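Pseudouridylate synthase RPUSD4, mitochondrial (Homo sapiens, PDB 5UBA) catalyses the isomerisation of uridine to pseudouridine in mitochondrial RNAs, including 16S ribosomal RNA, a modification needed to assemble a functional mitochondrial ribosome. Local coordinates at residues Leu30-Leu36 against Leu269-Cys273; Gln101-Phe106 against Leu257-Leu262. All coordinates share one frame; numbering follows the deposited sequence.

Both contacts are structural packing in the RluA-family pseudouridine synthase domain, away from Asp83, the probable catalytic aspartate. They share the antiparallel strands 252-259 and 269-272, probably hydrogen-bonded between Leu269 O and Leu259 N and between Leu271 N and Leu257 O (2.8 Å each); the CD1 atoms of Leu36 and Leu262, 3.9 Å apart, add a lesser link. In contact 1 strand 269-272 packs against the four-stranded sheet; in contact 2 residues 257-262 meet helix 96-107. Leu36, Leu271 and Cys273 are buried in the first, Val102, Leu257 and Leu259 in the second. Aliphatic packing dominates both, but contact 1 adds an imidazole face under a leucine methyl, contact 2 an amide-to-carbonyl bond at exposed Leu262.

Contact 1 (Leu30-Leu36 against Leu269-Cys273); sequences LHQDKNL and LNLVC
The imidazole of His31 lies with one face under CD1 of Leu269, which stands 3.9 Å from the ring centroid and 22° off the ring normal, a CH-pi contact displaced toward the rim beside CE1. At the ring's edge, NE2 donates to OD2 of Asp33 over 2.9 Å in a nearly straight bond (171°). The oxygen is met from above the carboxylate plane. Because Asp33 OD2 lies in the ring plane, the bond holds the ring against turning, with the leucine methyl on its face. Leu271 approaches at about a right angle and sets CD2 3.6 Å from CB of His31. Asp33 suits its place because its other oxygen, OD1, accepts the backbone N-H groups of both Asn35 and Leu36 from opposite faces of the carboxylate; the bond from Asn35 closes an Asx turn. A chi1 of -173° turns CG of Leu269 away from its own N, and the CD2 branch meets CD1 of Leu36, tip to tip at 3.7 Å. At the other end Leu30 CD1 lies 3.7 Å from Cys273 CB, and the small thiol adds further apolar surface. Leu30 and His31 form a classic beta bulge opposite Val38. Strand 269-272, paired antiparallel with 252-259 in the mixed sheet of this synthase domain, is packed against the four-stranded sheet, from its outermost strand 31-32 inward to 36-41 and 89-93.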
ATOM      1  N   LEU A  30      -8.578 -14.643  -3.718  1.00 17.40           N
ATOM      2  CA  LEU A  30      -9.429 -13.765  -4.511  1.00 17.91           C
ATOM      3  C   LEU A  30      -9.678 -14.244  -5.924  1.00 17.78           C
ATOM      4  O   LEU A  30     -10.693 -13.894  -6.529  1.00 18.19           O
ATOM      5  CB  LEU A  30      -8.779 -12.376  -4.600  1.00 17.26           C
ATOM      6  CG  LEU A  30      -8.467 -11.722  -3.273  1.00 17.52           C
ATOM      7  CD1 LEU A  30      -7.725 -10.416  -3.512  1.00 17.17           C
ATOM      8  CD2 LEU A  30      -9.743 -11.434  -2.509  1.00 17.53           C
ATOM      9  N   HIS A  31      -8.719 -14.976  -6.478  1.00 17.58           N
ATOM     10  CA  HIS A  31      -8.790 -15.468  -7.857  1.00 19.21           C
ATOM     11  C   HIS A  31      -7.817 -16.603  -8.062  1.00 18.87           C
ATOM     12  O   HIS A  31      -6.701 -16.557  -7.570  1.00 18.37           O
ATOM     13  CB  HIS A  31      -8.443 -14.340  -8.833  1.00 18.31           C
ATOM     14  CG  HIS A  31      -8.398 -14.777 -10.266  1.00 19.94           C
ATOM     15  ND1 HIS A  31      -9.523 -14.840 -11.058  1.00 22.42           N
ATOM     16  CD2 HIS A  31      -7.369 -15.197 -11.035  1.00 21.33           C
ATOM     17  CE1 HIS A  31      -9.178 -15.260 -12.263  1.00 22.77           C
ATOM     18  NE2 HIS A  31      -7.882 -15.496 -12.271  1.00 22.46           N
ATOM     19  N   GLN A  32      -8.266 -17.623  -8.792  1.00 21.33           N
ATOM     20  CA  GLN A  32      -7.426 -18.732  -9.172  1.00 24.69           C
ATOM     21  C   GLN A  32      -7.692 -19.095 -10.617  1.00 23.58           C
ATOM     22  O   GLN A  32      -8.861 -19.164 -11.054  1.00 25.91           O
ATOM     23  CB  GLN A  32      -7.732 -19.910  -8.226  1.00 27.29           C
ATOM     24  CG  GLN A  32      -6.613 -20.903  -8.135  1.00 33.00           C
ATOM     25  CD  GLN A  32      -6.715 -21.850  -6.956  1.00 33.64           C
ATOM     26  OE1 GLN A  32      -7.590 -21.719  -6.078  1.00 37.41           O
ATOM     27  NE2 GLN A  32      -5.810 -22.811  -6.925  1.00 35.97           N
ATOM     28  N   ASP A  33      -6.617 -19.280 -11.380  1.00 22.24           N
ATOM     29  CA  ASP A  33      -6.725 -19.887 -12.726  1.00 23.26           C
ATOM     30  C   ASP A  33      -5.507 -20.759 -12.981  1.00 23.06           C
ATOM     31  O   ASP A  33      -4.717 -20.997 -12.062  1.00 22.71           O
ATOM     32  CB  ASP A  33      -6.998 -18.826 -13.802  1.00 23.65           C
ATOM     33  CG  ASP A  33      -5.882 -17.804 -13.965  1.00 23.17           C
ATOM     34  OD1 ASP A  33      -4.679 -18.118 -13.820  1.00 22.73           O
ATOM     35  OD2 ASP A  33      -6.235 -16.653 -14.313  1.00 26.61           O
ATOM     36  N   LYS A  34      -5.320 -21.237 -14.213  1.00 25.48           N
ATOM     37  CA  LYS A  34      -4.190 -22.125 -14.493  1.00 26.67           C
ATOM     38  C   LYS A  34      -2.840 -21.435 -14.328  1.00 24.02           C
ATOM     39  O   LYS A  34      -1.855 -22.107 -14.091  1.00 26.48           O
ATOM     40  CB  LYS A  34      -4.306 -22.762 -15.892  1.00 29.04           C
ATOM     41  CG  LYS A  34      -3.954 -21.842 -17.049  1.00 32.74           C
ATOM     42  CD  LYS A  34      -4.315 -22.454 -18.397  1.00 34.38           C
ATOM     43  CE  LYS A  34      -4.034 -21.477 -19.523  1.00 35.98           C
ATOM     44  N   ASN A  35      -2.815 -20.098 -14.419  1.00 23.80           N
ATOM     45  CA  ASN A  35      -1.585 -19.313 -14.315  1.00 21.98           C
ATOM     46  C   ASN A  35      -1.308 -18.741 -12.917  1.00 19.62           C
ATOM     47  O   ASN A  35      -0.167 -18.729 -12.466  1.00 19.72           O
ATOM     48  CB  ASN A  35      -1.631 -18.117 -15.270  1.00 22.79           C
ATOM     49  CG  ASN A  35      -1.794 -18.517 -16.728  1.00 25.89           C
ATOM     50  OD1 ASN A  35      -2.633 -17.970 -17.439  1.00 31.03           O
ATOM     51  ND2 ASN A  35      -0.984 -19.444 -17.171  1.00 25.12           N
ATOM     52  N   LEU A  36      -2.365 -18.244 -12.275  1.00 19.99           N
ATOM     53  CA  LEU A  36      -2.204 -17.364 -11.103  1.00 18.88           C
ATOM     54  C   LEU A  36      -2.972 -17.842  -9.885  1.00 18.22           C
ATOM     55  O   LEU A  36      -4.036 -18.455  -9.994  1.00 19.04           O
ATOM     56  CB  LEU A  36      -2.694 -15.950 -11.423  1.00 20.14           C
ATOM     57  CG  LEU A  36      -2.194 -15.270 -12.689  1.00 20.64           C
ATOM     58  CD1 LEU A  36      -2.861 -13.900 -12.793  1.00 22.79           C
ATOM     59  CD2 LEU A  36      -0.694 -15.108 -12.638  1.00 20.20           C
ATOM     60  N   LEU A 269      -7.618  -8.944 -16.645  1.00 26.73           N
ATOM     61  CA  LEU A 269      -7.982  -9.509 -15.368  1.00 24.69           C
ATOM     62  C   LEU A 269      -8.100  -8.341 -14.379  1.00 23.12           C
ATOM     63  O   LEU A 269      -7.133  -7.629 -14.177  1.00 24.42           O
ATOM     64  CB  LEU A 269      -6.915 -10.497 -14.919  1.00 27.25           C
ATOM     65  CG  LEU A 269      -7.220 -11.320 -13.672  1.00 28.40           C
ATOM     66  CD1 LEU A 269      -8.590 -11.979 -13.705  1.00 29.98           C
ATOM     67  CD2 LEU A 269      -6.128 -12.361 -13.494  1.00 29.83           C
ATOM     68  N   ASN A 270      -9.280  -8.158 -13.802  1.00 20.20           N
ATOM     69  CA  ASN A 270      -9.612  -7.015 -12.965  1.00 19.22           C
ATOM     70  C   ASN A 270      -9.871  -7.540 -11.564  1.00 18.34           C
ATOM     71  O   ASN A 270     -10.938  -8.075 -11.273  1.00 20.25           O
ATOM     72  CB  ASN A 270     -10.836  -6.312 -13.556  1.00 19.71           C
ATOM     73  CG  ASN A 270     -11.193  -5.029 -12.831  1.00 21.67           C
ATOM     74  OD1 ASN A 270     -11.065  -4.926 -11.607  1.00 21.36           O
ATOM     75  ND2 ASN A 270     -11.682  -4.038 -13.595  1.00 23.92           N
ATOM     76  N   LEU A 271      -8.868  -7.398 -10.700  1.00 17.85           N
ATOM     77  CA  LEU A 271      -8.841  -8.034  -9.378  1.00 17.21           C
ATOM     78  C   LEU A 271      -9.143  -6.994  -8.330  1.00 16.91           C
ATOM     79  O   LEU A 271      -8.502  -5.929  -8.314  1.00 16.01           O
ATOM     80  CB  LEU A 271      -7.447  -8.617  -9.121  1.00 16.99           C
ATOM     81  CG  LEU A 271      -6.994  -9.680 -10.133  1.00 17.40           C
ATOM     82  CD1 LEU A 271      -5.501  -9.877 -10.119  1.00 17.74           C
ATOM     83  CD2 LEU A 271      -7.646 -11.037  -9.910  1.00 17.91           C
ATOM     84  N   VAL A 272     -10.118  -7.251  -7.461  0.50 16.55           N
ATOM     85  CA  VAL A 272     -10.470  -6.305  -6.401  0.50 16.71           C
ATOM     86  C   VAL A 272     -10.585  -7.047  -5.080  0.50 16.79           C
ATOM     87  O   VAL A 272     -11.146  -8.149  -5.054  0.50 17.35           O
ATOM     88  CB  VAL A 272     -11.776  -5.554  -6.721  0.50 17.23           C
ATOM     89  CG1 VAL A 272     -12.221  -4.670  -5.548  0.50 17.36           C
ATOM     90  CG2 VAL A 272     -11.607  -4.727  -7.990  0.50 18.01           C
ATOM     91  N   CYS A 273     -10.079  -6.431  -4.001  1.00 15.49           N
ATOM     92  CA  CYS A 273     -10.031  -7.012  -2.654  1.00 15.77           C
ATOM     93  C   CYS A 273     -10.827  -6.164  -1.671  1.00 16.20           C
ATOM     94  O   CYS A 273     -10.627  -4.945  -1.577  1.00 15.49           O
ATOM     95  CB  CYS A 273      -8.572  -7.119  -2.157  1.00 15.79           C
ATOM     96  SG  CYS A 273      -8.395  -8.072  -0.653  1.00 17.05           S
TER

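Contact 2 (Gln101-Phe106 against Leu257-Leu262); sequences QVQELF and LILPAL
Gln101 reaches across to Leu262 with its side chain fully stretched (chi1 -170°). CB and CG meet nothing closely in 257-262 and serve to carry the amide across; CD comes to 4.1 Å from the backbone O of Leu262, and NE2 donates to that same O over 3.0 Å, with an N-H...O angle of 158°. The bond is in plane for both groups and uses a carbonyl lone pair. NE2 also lies 3.6 Å from CD2 of Leu262, so the long polar chain passes an aliphatic neighbour and still ends on a carbonyl. Cut back to an alanine, this position is likely to lose the donor to the Leu262 carbonyl and leave residues 260-262 less firmly tied to the helix. One helical turn on, Leu105 forks between two partners: CD1 packs 3.7 Å from Leu262 CD2, and CD2 meets CG of Pro260 tip to tip at 3.8 Å, the rigid proline ring giving the leucine a fixed surface. Leu262 CD2 is further lined by CG2 of Val102, 4.0 Å away. Phe106 puts CZ 4.1 Å from Leu257 CD1, which sits at the ring edge, while His80 stacks on this phenylalanine. The segments 101-106 and 257-259 have axes at 112°. Helix 96-107 thus crosses the end of strand 252-259, whose Leu257 also touches strand 89-93 and whose Leu259 touches Leu36.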
ATOM      1  N   GLN A 101       6.889 -12.900 -16.686  1.00 19.61           N
ATOM      2  CA  GLN A 101       5.985 -12.152 -17.580  1.00 20.90           C
ATOM      3  C   GLN A 101       5.202 -11.081 -16.807  1.00 22.02           C
ATOM      4  O   GLN A 101       5.131  -9.900 -17.203  1.00 20.68           O
ATOM      5  CB  GLN A 101       5.046 -13.110 -18.282  1.00 23.59           C
ATOM      6  CG  GLN A 101       4.240 -12.488 -19.398  1.00 27.30           C
ATOM      7  CD  GLN A 101       3.317 -13.486 -20.066  1.00 29.87           C
ATOM      8  OE1 GLN A 101       3.639 -14.674 -20.172  1.00 34.95           O
ATOM      9  NE2 GLN A 101       2.172 -13.014 -20.521  1.00 33.54           N
ATOM     10  N   VAL A 102       4.674 -11.470 -15.657  1.00 19.75           N
ATOM     11  CA  VAL A 102       3.926 -10.529 -14.825  1.00 18.64           C
ATOM     12  C   VAL A 102       4.826  -9.438 -14.247  1.00 19.44           C
ATOM     13  O   VAL A 102       4.420  -8.271 -14.221  1.00 18.58           O
ATOM     14  CB  VAL A 102       3.135 -11.257 -13.714  1.00 17.53           C
ATOM     15  CG1 VAL A 102       2.369 -10.248 -12.857  1.00 17.47           C
ATOM     16  CG2 VAL A 102       2.142 -12.207 -14.357  1.00 18.31           C
ATOM     17  N   GLN A 103       6.018  -9.800 -13.782  1.00 18.32           N
ATOM     18  CA  GLN A 103       7.016  -8.843 -13.310  1.00 20.31           C
ATOM     19  C   GLN A 103       7.293  -7.806 -14.411  1.00 19.63           C
ATOM     20  O   GLN A 103       7.372  -6.615 -14.116  1.00 20.46           O
ATOM     21  CB  GLN A 103       8.311  -9.557 -12.902  1.00 23.44           C
ATOM     22  CG  GLN A 103       8.216 -10.378 -11.620  1.00 25.65           C
ATOM     23  CD  GLN A 103       9.301 -11.442 -11.516  1.00 29.70           C
ATOM     24  OE1 GLN A 103      10.385 -11.281 -12.076  1.00 35.08           O
ATOM     25  NE2 GLN A 103       9.016 -12.527 -10.792  1.00 33.02           N
ATOM     26  N   GLU A 104       7.393  -8.281 -15.655  1.00 21.17           N
ATOM     27  CA  GLU A 104       7.656  -7.379 -16.794  1.00 20.96           C
ATOM     28  C   GLU A 104       6.471  -6.445 -17.057  1.00 20.54           C
ATOM     29  O   GLU A 104       6.686  -5.280 -17.397  1.00 20.43           O
ATOM     30  CB  GLU A 104       8.036  -8.200 -18.028  1.00 21.43           C
ATOM     31  CG  GLU A 104       8.404  -7.431 -19.294  1.00 23.03           C
ATOM     32  CD  GLU A 104       9.665  -6.609 -19.192  1.00 24.77           C
ATOM     33  OE1 GLU A 104      10.390  -6.612 -18.163  1.00 25.86           O
ATOM     34  OE2 GLU A 104       9.943  -5.910 -20.207  1.00 26.77           O
ATOM     35  N   LEU A 105       5.240  -6.926 -16.888  1.00 19.76           N
ATOM     36  CA  LEU A 105       4.071  -6.052 -16.962  1.00 19.86           C
ATOM     37  C   LEU A 105       4.150  -4.925 -15.940  1.00 20.65           C
ATOM     38  O   LEU A 105       3.816  -3.762 -16.263  1.00 20.25           O
ATOM     39  CB  LEU A 105       2.770  -6.835 -16.803  1.00 19.19           C
ATOM     40  CG  LEU A 105       2.409  -7.867 -17.876  1.00 20.37           C
ATOM     41  CD1 LEU A 105       1.166  -8.652 -17.532  1.00 20.95           C
ATOM     42  CD2 LEU A 105       2.264  -7.187 -19.236  1.00 21.14           C
ATOM     43  N   PHE A 106       4.577  -5.229 -14.713  1.00 18.02           N
ATOM     44  CA  PHE A 106       4.752  -4.184 -13.718  1.00 19.27           C
ATOM     45  C   PHE A 106       5.883  -3.227 -14.086  1.00 20.06           C
ATOM     46  O   PHE A 106       5.727  -2.024 -13.970  1.00 20.78           O
ATOM     47  CB  PHE A 106       5.015  -4.753 -12.306  1.00 18.87           C
ATOM     48  CG  PHE A 106       3.783  -5.229 -11.584  1.00 19.61           C
ATOM     49  CD1 PHE A 106       3.069  -4.373 -10.767  1.00 19.41           C
ATOM     50  CD2 PHE A 106       3.361  -6.527 -11.696  1.00 19.61           C
ATOM     51  CE1 PHE A 106       1.950  -4.821 -10.080  1.00 19.80           C
ATOM     52  CE2 PHE A 106       2.236  -6.979 -11.029  1.00 19.67           C
ATOM     53  CZ  PHE A 106       1.525  -6.111 -10.216  1.00 18.10           C
ATOM     54  N   LEU A 257      -6.108  -4.390  -8.909  1.00 14.87           N
ATOM     55  CA  LEU A 257      -5.092  -4.532  -9.948  1.00 16.23           C
ATOM     56  C   LEU A 257      -5.777  -4.879 -11.235  1.00 16.54           C
ATOM     57  O   LEU A 257      -6.611  -5.784 -11.242  1.00 17.71           O
ATOM     58  CB  LEU A 257      -4.145  -5.694  -9.641  1.00 18.01           C
ATOM     59  CG  LEU A 257      -3.029  -5.556  -8.646  1.00 19.35           C
ATOM     60  CD1 LEU A 257      -2.199  -6.833  -8.641  1.00 21.14           C
ATOM     61  CD2 LEU A 257      -2.133  -4.350  -8.956  1.00 19.50           C
ATOM     62  N   ILE A 258      -5.439  -4.197 -12.323  1.00 16.47           N
ATOM     63  CA  ILE A 258      -5.974  -4.579 -13.635  1.00 18.93           C
ATOM     64  C   ILE A 258      -4.761  -5.011 -14.464  1.00 18.98           C
ATOM     65  O   ILE A 258      -3.872  -4.199 -14.736  1.00 19.39           O
ATOM     66  CB  ILE A 258      -6.772  -3.461 -14.327  1.00 19.34           C
ATOM     67  CG1 ILE A 258      -7.859  -2.903 -13.386  1.00 20.35           C
ATOM     68  CG2 ILE A 258      -7.385  -3.999 -15.628  1.00 19.79           C
ATOM     69  CD1 ILE A 258      -8.586  -1.697 -13.952  1.00 22.48           C
ATOM     70  N   LEU A 259      -4.720  -6.301 -14.802  1.00 21.61           N
ATOM     71  CA  LEU A 259      -3.612  -6.905 -15.543  1.00 23.24           C
ATOM     72  C   LEU A 259      -4.070  -7.074 -16.989  1.00 24.24           C
ATOM     73  O   LEU A 259      -5.173  -7.557 -17.225  1.00 25.05           O
ATOM     74  CB  LEU A 259      -3.279  -8.302 -15.011  1.00 25.10           C
ATOM     75  CG  LEU A 259      -2.608  -8.493 -13.665  1.00 27.10           C
ATOM     76  CD1 LEU A 259      -2.606  -9.978 -13.297  1.00 28.62           C
ATOM     77  CD2 LEU A 259      -1.183  -7.999 -13.743  1.00 28.12           C
ATOM     78  N   PRO A 260      -3.221  -6.709 -17.961  1.00 26.15           N
ATOM     79  CA  PRO A 260      -3.558  -7.041 -19.346  1.00 28.99           C
ATOM     80  C   PRO A 260      -3.577  -8.553 -19.563  1.00 31.13           C
ATOM     81  O   PRO A 260      -3.102  -9.323 -18.709  1.00 29.50           O
ATOM     82  CB  PRO A 260      -2.452  -6.353 -20.165  1.00 29.29           C
ATOM     83  CG  PRO A 260      -1.351  -6.095 -19.225  1.00 29.01           C
ATOM     84  CD  PRO A 260      -1.915  -6.056 -17.829  1.00 27.02           C
ATOM     85  N   ALA A 261      -4.154  -8.978 -20.683  1.00 37.44           N
ATOM     86  CA  ALA A 261      -4.267 -10.408 -21.006  1.00 41.34           C
ATOM     87  C   ALA A 261      -2.894 -11.088 -21.036  1.00 41.55           C
ATOM     88  O   ALA A 261      -1.924 -10.520 -21.541  1.00 44.17           O
ATOM     89  CB  ALA A 261      -4.978 -10.596 -22.340  1.00 43.50           C
ATOM     90  N   LEU A 262      -2.822 -12.287 -20.465  1.00 44.66           N
ATOM     91  CA  LEU A 262      -1.561 -13.022 -20.337  1.00 46.99           C
ATOM     92  C   LEU A 262      -1.364 -14.024 -21.472  1.00 49.29           C
ATOM     93  O   LEU A 262      -0.237 -14.224 -21.933  1.00 51.17           O
ATOM     94  CB  LEU A 262      -1.491 -13.720 -18.970  1.00 47.54           C
ATOM     95  CG  LEU A 262      -1.318 -12.780 -17.766  1.00 46.72           C
ATOM     96  CD1 LEU A 262      -1.548 -13.525 -16.459  1.00 47.89           C
ATOM     97  CD2 LEU A 262       0.059 -12.123 -17.770  1.00 46.21           C
TER